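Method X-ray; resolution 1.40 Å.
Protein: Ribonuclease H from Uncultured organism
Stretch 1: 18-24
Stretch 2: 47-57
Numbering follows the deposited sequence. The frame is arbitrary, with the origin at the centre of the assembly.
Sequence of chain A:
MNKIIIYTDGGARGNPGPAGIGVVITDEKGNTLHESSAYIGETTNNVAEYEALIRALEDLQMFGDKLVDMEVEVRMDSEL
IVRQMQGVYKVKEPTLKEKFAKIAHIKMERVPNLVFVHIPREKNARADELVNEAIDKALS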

# COMPACT_ATOMS: atom_id res chain seq x y z
N PRO A 18 -7.08 0.86 -16.86
CA PRO A 18 -5.87 1.60 -16.47
C PRO A 18 -5.81 1.84 -14.96
O PRO A 18 -6.76 2.34 -14.35
CB PRO A 18 -6.03 2.93 -17.23
CG PRO A 18 -6.86 2.56 -18.43
CD PRO A 18 -7.86 1.59 -17.88
N ALA A 19 -4.71 1.42 -14.34
CA ALA A 19 -4.63 1.36 -12.88
C ALA A 19 -3.38 2.04 -12.35
O ALA A 19 -2.37 2.16 -13.04
CB ALA A 19 -4.72 -0.07 -12.39
N GLY A 20 -3.44 2.43 -11.08
CA GLY A 20 -2.37 3.18 -10.46
C GLY A 20 -2.22 2.80 -9.00
O GLY A 20 -3.16 2.29 -8.38
N ILE A 21 -1.06 3.13 -8.45
CA ILE A 21 -0.81 2.94 -7.02
C ILE A 21 -0.26 4.22 -6.42
O ILE A 21 0.35 5.04 -7.12
CB ILE A 21 0.15 1.76 -6.75
CG1 ILE A 21 1.51 2.01 -7.42
CG2 ILE A 21 -0.50 0.45 -7.21
CD1 ILE A 21 2.52 0.94 -7.14
N GLY A 22 -0.50 4.39 -5.12
CA GLY A 22 -0.00 5.55 -4.37
C GLY A 22 0.47 5.11 -3.00
O GLY A 22 -0.16 4.28 -2.35
N VAL A 23 1.66 5.57 -2.63
CA VAL A 23 2.24 5.30 -1.32
C VAL A 23 2.74 6.63 -0.75
O VAL A 23 3.46 7.38 -1.44
CB VAL A 23 3.44 4.33 -1.42
CG1 VAL A 23 4.02 4.06 -0.04
CG2 VAL A 23 3.04 3.02 -2.15
N VAL A 24 2.35 6.93 0.48
CA VAL A 24 2.91 8.07 1.21
C VAL A 24 3.59 7.52 2.45
O VAL A 24 3.01 6.68 3.18
CB VAL A 24 1.79 9.05 1.66
CG1 VAL A 24 2.39 10.21 2.44
CG2 VAL A 24 0.99 9.54 0.46
N VAL A 47 -6.70 -5.73 -7.09
CA VAL A 47 -5.32 -6.03 -7.45
C VAL A 47 -4.43 -4.81 -7.30
O VAL A 47 -3.37 -4.90 -6.66
CB VAL A 47 -5.19 -6.68 -8.82
CG1 VAL A 47 -3.72 -6.67 -9.28
CG2 VAL A 47 -5.72 -8.11 -8.78
N ALA A 48 -4.90 -3.65 -7.77
CA ALA A 48 -4.16 -2.41 -7.55
C ALA A 48 -3.90 -2.08 -6.09
O ALA A 48 -2.80 -1.67 -5.75
CB ALA A 48 -4.83 -1.23 -8.29
N GLU A 49 -4.89 -2.27 -5.21
CA GLU A 49 -4.66 -2.06 -3.79
C GLU A 49 -3.54 -2.95 -3.27
O GLU A 49 -2.72 -2.54 -2.44
CB GLU A 49 -5.94 -2.32 -2.98
CG GLU A 49 -7.03 -1.25 -3.09
CD GLU A 49 -7.05 -0.26 -1.92
OE1 GLU A 49 -6.01 -0.04 -1.26
OE2 GLU A 49 -8.11 0.36 -1.69
N TYR A 50 -3.55 -4.21 -3.69
CA TYR A 50 -2.52 -5.15 -3.24
C TYR A 50 -1.16 -4.80 -3.83
O TYR A 50 -0.15 -4.84 -3.13
CB TYR A 50 -2.89 -6.58 -3.63
CG TYR A 50 -3.77 -7.32 -2.63
CD1 TYR A 50 -4.89 -6.73 -2.07
CD2 TYR A 50 -3.52 -8.65 -2.31
CE1 TYR A 50 -5.69 -7.42 -1.17
CE2 TYR A 50 -4.36 -9.36 -1.48
CZ TYR A 50 -5.43 -8.73 -0.89
OH TYR A 50 -6.21 -9.43 0.02
N GLU A 51 -1.14 -4.36 -5.08
CA GLU A 51 0.11 -3.93 -5.70
C GLU A 51 0.69 -2.71 -4.98
O GLU A 51 1.90 -2.55 -4.90
CB GLU A 51 -0.07 -3.63 -7.19
CG GLU A 51 -0.33 -4.83 -8.09
CD GLU A 51 0.92 -5.66 -8.39
OE1 GLU A 51 1.94 -5.55 -7.66
OE2 GLU A 51 0.83 -6.48 -9.33
N ALA A 52 -0.17 -1.82 -4.48
CA ALA A 52 0.33 -0.66 -3.76
C ALA A 52 1.02 -1.07 -2.47
O ALA A 52 2.08 -0.52 -2.12
CB ALA A 52 -0.80 0.32 -3.48
N LEU A 53 0.48 -2.08 -1.78
CA LEU A 53 1.17 -2.63 -0.61
C LEU A 53 2.53 -3.25 -0.99
O LEU A 53 3.51 -3.07 -0.27
CB LEU A 53 0.30 -3.67 0.10
CG LEU A 53 -0.95 -3.18 0.82
CD1 LEU A 53 -1.88 -4.36 1.10
CD2 LEU A 53 -0.53 -2.50 2.11
N ILE A 54 2.55 -4.05 -2.06
CA ILE A 54 3.80 -4.64 -2.52
C ILE A 54 4.85 -3.55 -2.82
O ILE A 54 6.00 -3.65 -2.40
CB ILE A 54 3.55 -5.55 -3.72
CG1 ILE A 54 2.72 -6.75 -3.27
CG2 ILE A 54 4.87 -5.99 -4.34
CD1 ILE A 54 2.21 -7.60 -4.41
N ARG A 55 4.41 -2.47 -3.44
CA ARG A 55 5.29 -1.34 -3.73
C ARG A 55 5.76 -0.64 -2.46
O ARG A 55 6.94 -0.34 -2.33
CB ARG A 55 4.63 -0.36 -4.68
CG ARG A 55 5.36 0.98 -4.84
CD ARG A 55 6.77 0.86 -5.45
NE ARG A 55 7.38 2.18 -5.66
CZ ARG A 55 7.20 2.91 -6.75
NH1 ARG A 55 7.69 4.14 -6.81
NH2 ARG A 55 6.55 2.40 -7.79
N ALA A 56 4.86 -0.46 -1.49
CA ALA A 56 5.30 0.11 -0.21
C ALA A 56 6.36 -0.74 0.48
O ALA A 56 7.34 -0.21 1.01
CB ALA A 56 4.11 0.35 0.72
N LEU A 57 6.18 -2.06 0.45
CA LEU A 57 7.18 -2.97 1.02
C LEU A 57 8.53 -2.92 0.29
O LEU A 57 9.58 -3.04 0.93
CB LEU A 57 6.64 -4.40 1.06
CG LEU A 57 5.47 -4.54 2.04
CD1 LEU A 57 4.79 -5.88 1.80
CD2 LEU A 57 5.96 -4.47 3.50

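A helix packs here against one face of a β-strand, the two running in broadly the same direction with 40° between their N-to-C directions and their axes 7.5 Å apart at closest approach. No hydrogen bond crosses the contact; it is held by apolar packing, and Ile-21 lies at its centre.

In an extended strand successive side chains alternate in direction, so Ala-19, Ile-21 and Val-23 point their CB atoms toward the helix. Between them sit Gly-20 and Gly-22, which have no side chains (a CB there would point away from the helix). Gly-20 O lies 3.9 Å from Ala-48 CB, and Gly-22 O lies 4.2 Å from Ala-52 CB.

Ile-21 covers the most surface. Being branched at CB, it can send two arms along the helix from one point on the strand. Its CG2 lies 3.5 Å from Ala-48 O and 3.6 Å from Ala-52 N, two atoms joined by a hydrogen bond of the helix itself (Ala-52 N to Ala-48 O, 2.9 Å). The methyl thus rests against backbone whose polar groups are already paired. The other arm, with chi1 in p and chi2 in t, carries CD1 to 3.5 Å from Arg-55 CB. Close to the backbone, Ile-21 CB meets Ala-52 CB at 3.7 Å, and the CA atoms of these two residues are only 5.0 Å apart. Such an approach suits alanine, whose single methyl fills little of the space between strand and helix.

Val-23 covers the next largest area and repeats the theme two residues further along the strand, on the same face. Val-23 CG1 lies 3.8 Å from Ala-56 CB; Val-23 CG2 lies 3.7 Å from Ala-52 O, 4.1 Å from Arg-55 CG and also 4.1 Å from Ala-56 CB. Valine is also well suited to a strand, since its branched CB is readily accommodated by extended backbone angles.

On the helix, Ala-48 and Ala-52 cover nearly equal areas and both point toward the strand. Their spacing of four residues, close to one helical turn, brings them to the same side, and Ala-56 continues the series with its CB directed sideways. Ala-48 CB also meets Ala-19 CB at 4.3 Å, a looser pairing of two small methyls.

Arg-55, partly exposed, borders this apolar strip. Its aliphatic CB and CG pack against Ile-21 and Val-23, while its NE is hydrogen-bonded to a residue just beyond one of the stretches. A long arginine can thus contribute hydrocarbon to the contact while its NE keeps a hydrogen bond.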